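Local coordinates for superantigen-like protein SSL8 (Staphylococcus aureus, PDB 3R2T) that is of unknown function but, as a superantigen-like member of the staphylococcal/streptococcal toxin family, probably acts outside the bacterial cell, at residues A[82-87]-A[98-103]; A[126-129]-A[133-136]. All blocks are in the same frame, centred on the assembly; numbering follows the deposited sequence.

Interaction 1: residues A[82-87]-A[98-103]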
# COMPACT_ATOMS: atom_id res chain seq x y z
N GLN A 82 -2.99 -13.73 4.23
CA GLN A 82 -2.87 -13.29 5.62
C GLN A 82 -3.06 -11.79 5.63
O GLN A 82 -2.89 -11.12 4.62
CB GLN A 82 -1.52 -13.65 6.25
CG GLN A 82 -0.30 -13.17 5.48
CD GLN A 82 1.00 -13.44 6.22
OE1 GLN A 82 1.77 -14.33 5.85
NE2 GLN A 82 1.23 -12.71 7.30
N GLY A 83 -3.41 -11.27 6.79
CA GLY A 83 -3.64 -9.87 6.93
C GLY A 83 -2.37 -9.07 7.08
O GLY A 83 -1.44 -9.46 7.79
N TYR A 84 -2.33 -7.97 6.34
CA TYR A 84 -1.26 -6.98 6.43
C TYR A 84 -2.11 -5.72 6.54
O TYR A 84 -2.53 -5.13 5.52
CB TYR A 84 -0.34 -7.00 5.21
CG TYR A 84 0.74 -5.94 5.27
CD1 TYR A 84 1.85 -6.08 6.12
CD2 TYR A 84 0.66 -4.80 4.47
CE1 TYR A 84 2.85 -5.09 6.16
CE2 TYR A 84 1.65 -3.83 4.50
CZ TYR A 84 2.74 -3.97 5.35
OH TYR A 84 3.69 -2.99 5.38
N TYR A 85 -2.37 -5.32 7.79
CA TYR A 85 -3.21 -4.17 8.12
C TYR A 85 -4.58 -4.45 7.50
O TYR A 85 -5.18 -5.48 7.79
CB TYR A 85 -2.59 -2.86 7.64
CG TYR A 85 -1.21 -2.63 8.24
CD1 TYR A 85 -1.06 -2.21 9.56
CD2 TYR A 85 -0.06 -2.81 7.48
CE1 TYR A 85 0.19 -2.00 10.11
CE2 TYR A 85 1.20 -2.61 8.02
CZ TYR A 85 1.32 -2.20 9.33
OH TYR A 85 2.58 -2.00 9.85
N ASP A 86 -5.09 -3.56 6.66
CA ASP A 86 -6.43 -3.80 6.11
C ASP A 86 -6.41 -4.38 4.69
O ASP A 86 -7.38 -4.25 3.94
CB ASP A 86 -7.32 -2.56 6.23
CG ASP A 86 -6.63 -1.29 5.81
OD1 ASP A 86 -5.54 -1.36 5.19
OD2 ASP A 86 -7.17 -0.20 6.10
N SER A 87 -5.29 -5.01 4.33
CA SER A 87 -5.15 -5.68 3.05
C SER A 87 -4.93 -7.17 3.35
O SER A 87 -4.50 -7.55 4.44
CB SER A 87 -3.91 -5.18 2.27
OG SER A 87 -3.95 -3.78 1.98
N LYS A 98 12.13 -12.02 -2.35
CA LYS A 98 11.01 -12.11 -1.42
C LYS A 98 9.86 -11.26 -1.96
O LYS A 98 10.09 -10.13 -2.38
CB LYS A 98 11.43 -11.56 -0.04
CG LYS A 98 12.70 -12.17 0.56
CD LYS A 98 13.07 -11.45 1.86
CE LYS A 98 14.45 -11.84 2.41
NZ LYS A 98 14.56 -13.27 2.79
N PHE A 99 8.64 -11.79 -1.92
CA PHE A 99 7.48 -11.07 -2.44
C PHE A 99 6.32 -10.97 -1.47
O PHE A 99 6.18 -11.79 -0.57
CB PHE A 99 6.95 -11.76 -3.69
CG PHE A 99 7.89 -11.73 -4.85
CD1 PHE A 99 7.90 -10.65 -5.72
CD2 PHE A 99 8.76 -12.77 -5.07
CE1 PHE A 99 8.76 -10.62 -6.78
CE2 PHE A 99 9.62 -12.75 -6.15
CZ PHE A 99 9.62 -11.67 -7.00
N GLN A 100 5.50 -9.95 -1.72
CA GLN A 100 4.28 -9.70 -0.95
C GLN A 100 3.25 -9.14 -1.91
O GLN A 100 3.31 -7.98 -2.31
CB GLN A 100 4.54 -8.73 0.20
CG GLN A 100 3.30 -8.44 1.02
CD GLN A 100 3.63 -7.83 2.36
OE1 GLN A 100 4.57 -8.26 3.03
NE2 GLN A 100 2.85 -6.84 2.78
N VAL A 101 2.30 -9.99 -2.26
CA VAL A 101 1.27 -9.68 -3.22
C VAL A 101 -0.02 -9.29 -2.57
O VAL A 101 -0.65 -10.08 -1.85
CB VAL A 101 0.98 -10.90 -4.10
CG1 VAL A 101 -0.10 -10.58 -5.14
CG2 VAL A 101 2.29 -11.37 -4.77
N PHE A 102 -0.42 -8.05 -2.84
CA PHE A 102 -1.63 -7.51 -2.28
C PHE A 102 -2.80 -7.92 -3.16
O PHE A 102 -2.82 -7.61 -4.36
CB PHE A 102 -1.53 -5.99 -2.20
CG PHE A 102 -0.56 -5.51 -1.14
CD1 PHE A 102 -1.04 -4.92 0.01
CD2 PHE A 102 0.81 -5.68 -1.28
CE1 PHE A 102 -0.16 -4.47 1.00
CE2 PHE A 102 1.69 -5.24 -0.29
CZ PHE A 102 1.20 -4.63 0.85
N LEU A 103 -3.78 -8.60 -2.56
CA LEU A 103 -4.96 -9.07 -3.27
C LEU A 103 -6.01 -7.96 -3.23
O LEU A 103 -6.95 -8.02 -2.42
CB LEU A 103 -5.48 -10.33 -2.59
CG LEU A 103 -4.44 -11.45 -2.47
CD1 LEU A 103 -4.94 -12.63 -1.64
CD2 LEU A 103 -3.96 -11.89 -3.84
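The tight hairpin that joins strands 82-84 and 87-92 in the OB-fold domain sets Tyr-84 and Ser-87 against Gln-100 and Phe-102 of strand 99-102. Its type II' turn is closed by a reciprocal backbone pair, Tyr-84 N to Ser-87 O at 2.9 Å and Ser-87 N to Tyr-84 O at 3.0 Å, which holds the two residues opposite each other at the base of the turn. The meeting with strand 99-102 is then made by side chains. Gln-100 reaches out as an extended chain, CG trans to its own N (chi1 -180°), and brings its amide nitrogen over the centre of the Tyr-84 ring, NE2 standing 3.3 Å above the ring plane. The amide and ring planes are 72° apart, so the amide comes down steeply with its nitrogen leading and does not lie flat on the ring. Tyr-85 CD2 lies over the opposite face, so the ring is sandwiched. Phe-102 meets the same tyrosine obliquely: its CE1 is 3.6 Å from Tyr-84 CD2, and the two planes are nearly perpendicular at 86°. Further round the Phe-102 ring, Ser-87 packs with CB 3.7 Å from Phe-102 CD1, while its OG sits at the ring edge, in the ring plane. Val-89, on the hairpin's second strand 87-92, touches Tyr-84, Gln-100 and Phe-102. Phe-148 of the second subunit meets Phe-102 edge-to-face, so this cluster also belongs to the dimer contact. The whole is a beta hairpin with a two-residue type II' turn, whose flanking residues Tyr-84 and Ser-87 pack against strand 99-102, the strand next to 87-92 in the OB-fold sheet.

Interaction 2: residues A[126-129]-A[133-136]; sequences LVDL and IFSV
Leu-126 and Phe-134 are joined through the backbone by one hydrogen bond, Phe-134 N to Leu-126 O at 2.8 Å. These two residues form the hydrogen-bonded pair of the antiparallel ladder; Val-127 and Ile-133 form the adjoining non-hydrogen-bonded pair, with their CA atoms 4.5 Å apart.

Apolar packing goes on both faces of the sheet. On the face carrying Leu-126 and Phe-134 the side chains run next to each other in the same direction, and Leu-126 CD1 is modelled over one face of the ring, a CH-pi arrangement, but too close to Phe-134 CG for its exact distance to be trusted. Leu-126 gets there with CG tucked between its own N and carbonyl carbon (chi1 69°). On the other face Val-127 CG2 and Ile-133 CG1 touch loosely at 4.4 Å. The element is a beta hairpin of the OB-fold domain: the chain leaves short strand 126-127, turns, and returns antiparallel as the start of strand 133-141, whose Ile-133 and Ser-135 also bond through their backbones to strand 99-102.

At the loop end Asp-128 packs against Phe-134, the side chains crossing at about a right angle. Its OD2 comes obliquely to the ring, 3.7 Å from Phe-134 CE1, with the carboxylate and ring planes 63° apart. The polar contact is made by the other oxygen, OD1, which takes a hydrogen bond from Arg-132 N and so ties the two ends of the connecting loop together. Phe-174 of the second subunit packs on both Leu-126 and Phe-134.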
# COMPACT_ATOMS: atom_id res chain seq x y z
N LEU A 126 6.47 -0.85 -4.55
CA LEU A 126 7.55 -0.44 -3.64
C LEU A 126 8.34 -1.67 -3.17
O LEU A 126 7.92 -2.82 -3.38
CB LEU A 126 7.02 0.34 -2.43
CG LEU A 126 6.19 -0.33 -1.34
CD1 LEU A 126 6.94 -1.48 -0.69
CD2 LEU A 126 5.82 0.70 -0.26
N VAL A 127 9.50 -1.41 -2.56
CA VAL A 127 10.35 -2.46 -2.01
C VAL A 127 10.65 -2.02 -0.57
O VAL A 127 11.15 -0.92 -0.36
CB VAL A 127 11.68 -2.61 -2.80
CG1 VAL A 127 12.51 -3.79 -2.25
CG2 VAL A 127 11.41 -2.81 -4.28
N ASP A 128 10.34 -2.86 0.42
CA ASP A 128 10.59 -2.49 1.83
C ASP A 128 12.06 -2.58 2.19
O ASP A 128 12.88 -3.02 1.39
CB ASP A 128 9.72 -3.29 2.81
CG ASP A 128 10.07 -4.75 2.86
OD1 ASP A 128 11.09 -5.18 2.27
OD2 ASP A 128 9.30 -5.49 3.51
N LEU A 129 12.39 -2.18 3.42
CA LEU A 129 13.78 -2.17 3.85
C LEU A 129 14.49 -3.53 3.82
O LEU A 129 15.72 -3.57 3.69
CB LEU A 129 13.93 -1.50 5.22
CG LEU A 129 15.39 -1.28 5.66
CD1 LEU A 129 16.16 -0.54 4.56
CD2 LEU A 129 15.50 -0.54 7.01
N ILE A 133 9.45 -7.25 -2.14
CA ILE A 133 8.80 -6.53 -3.22
C ILE A 133 7.28 -6.53 -3.09
O ILE A 133 6.65 -7.58 -3.15
CB ILE A 133 9.20 -7.20 -4.56
CG1 ILE A 133 10.73 -7.15 -4.71
CG2 ILE A 133 8.52 -6.51 -5.70
CD1 ILE A 133 11.30 -8.05 -5.83
N PHE A 134 6.71 -5.34 -2.94
CA PHE A 134 5.27 -5.16 -2.82
C PHE A 134 4.64 -5.04 -4.20
O PHE A 134 4.94 -4.11 -4.94
CB PHE A 134 4.96 -3.89 -2.02
CG PHE A 134 5.11 -4.03 -0.52
CD1 PHE A 134 6.10 -4.83 0.04
CD2 PHE A 134 4.32 -3.27 0.33
CE1 PHE A 134 6.24 -4.92 1.43
CE2 PHE A 134 4.46 -3.35 1.72
CZ PHE A 134 5.43 -4.18 2.27
N SER A 135 3.75 -5.97 -4.52
CA SER A 135 3.08 -5.97 -5.81
C SER A 135 1.59 -6.26 -5.63
O SER A 135 1.17 -6.80 -4.59
CB SER A 135 3.72 -7.01 -6.73
OG SER A 135 3.18 -6.96 -8.04
N VAL A 136 0.81 -5.91 -6.65
CA VAL A 136 -0.65 -6.07 -6.63
C VAL A 136 -1.19 -7.18 -7.53
O VAL A 136 -0.96 -7.16 -8.72
CB VAL A 136 -1.36 -4.78 -7.07
CG1 VAL A 136 -2.87 -4.99 -7.09
CG2 VAL A 136 -0.97 -3.61 -6.16

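How the interactions relate
Interaction 1 closes before interaction 2 opens along the chain, and both belong to the OB-fold domain, their centres about 10 Å apart. They meet where strand 99-102 runs parallel to strand 133-141: Phe-102 N lies 2.7 Å from Ser-135 O and Lys-98 O lies 3.0 Å from Ile-133 N, both probable hydrogen bonds. The side chains join as well, with the Phe-102 and Phe-134 rings in contact and Gln-100 NE2 3.7 Å from Phe-134 CZ. Hairpin 82-92, strand 99-102 and hairpin 126-141 thus form one continuous part of the curled sheet, and both contacts touch the second subunit, placing this region at the dimer interface.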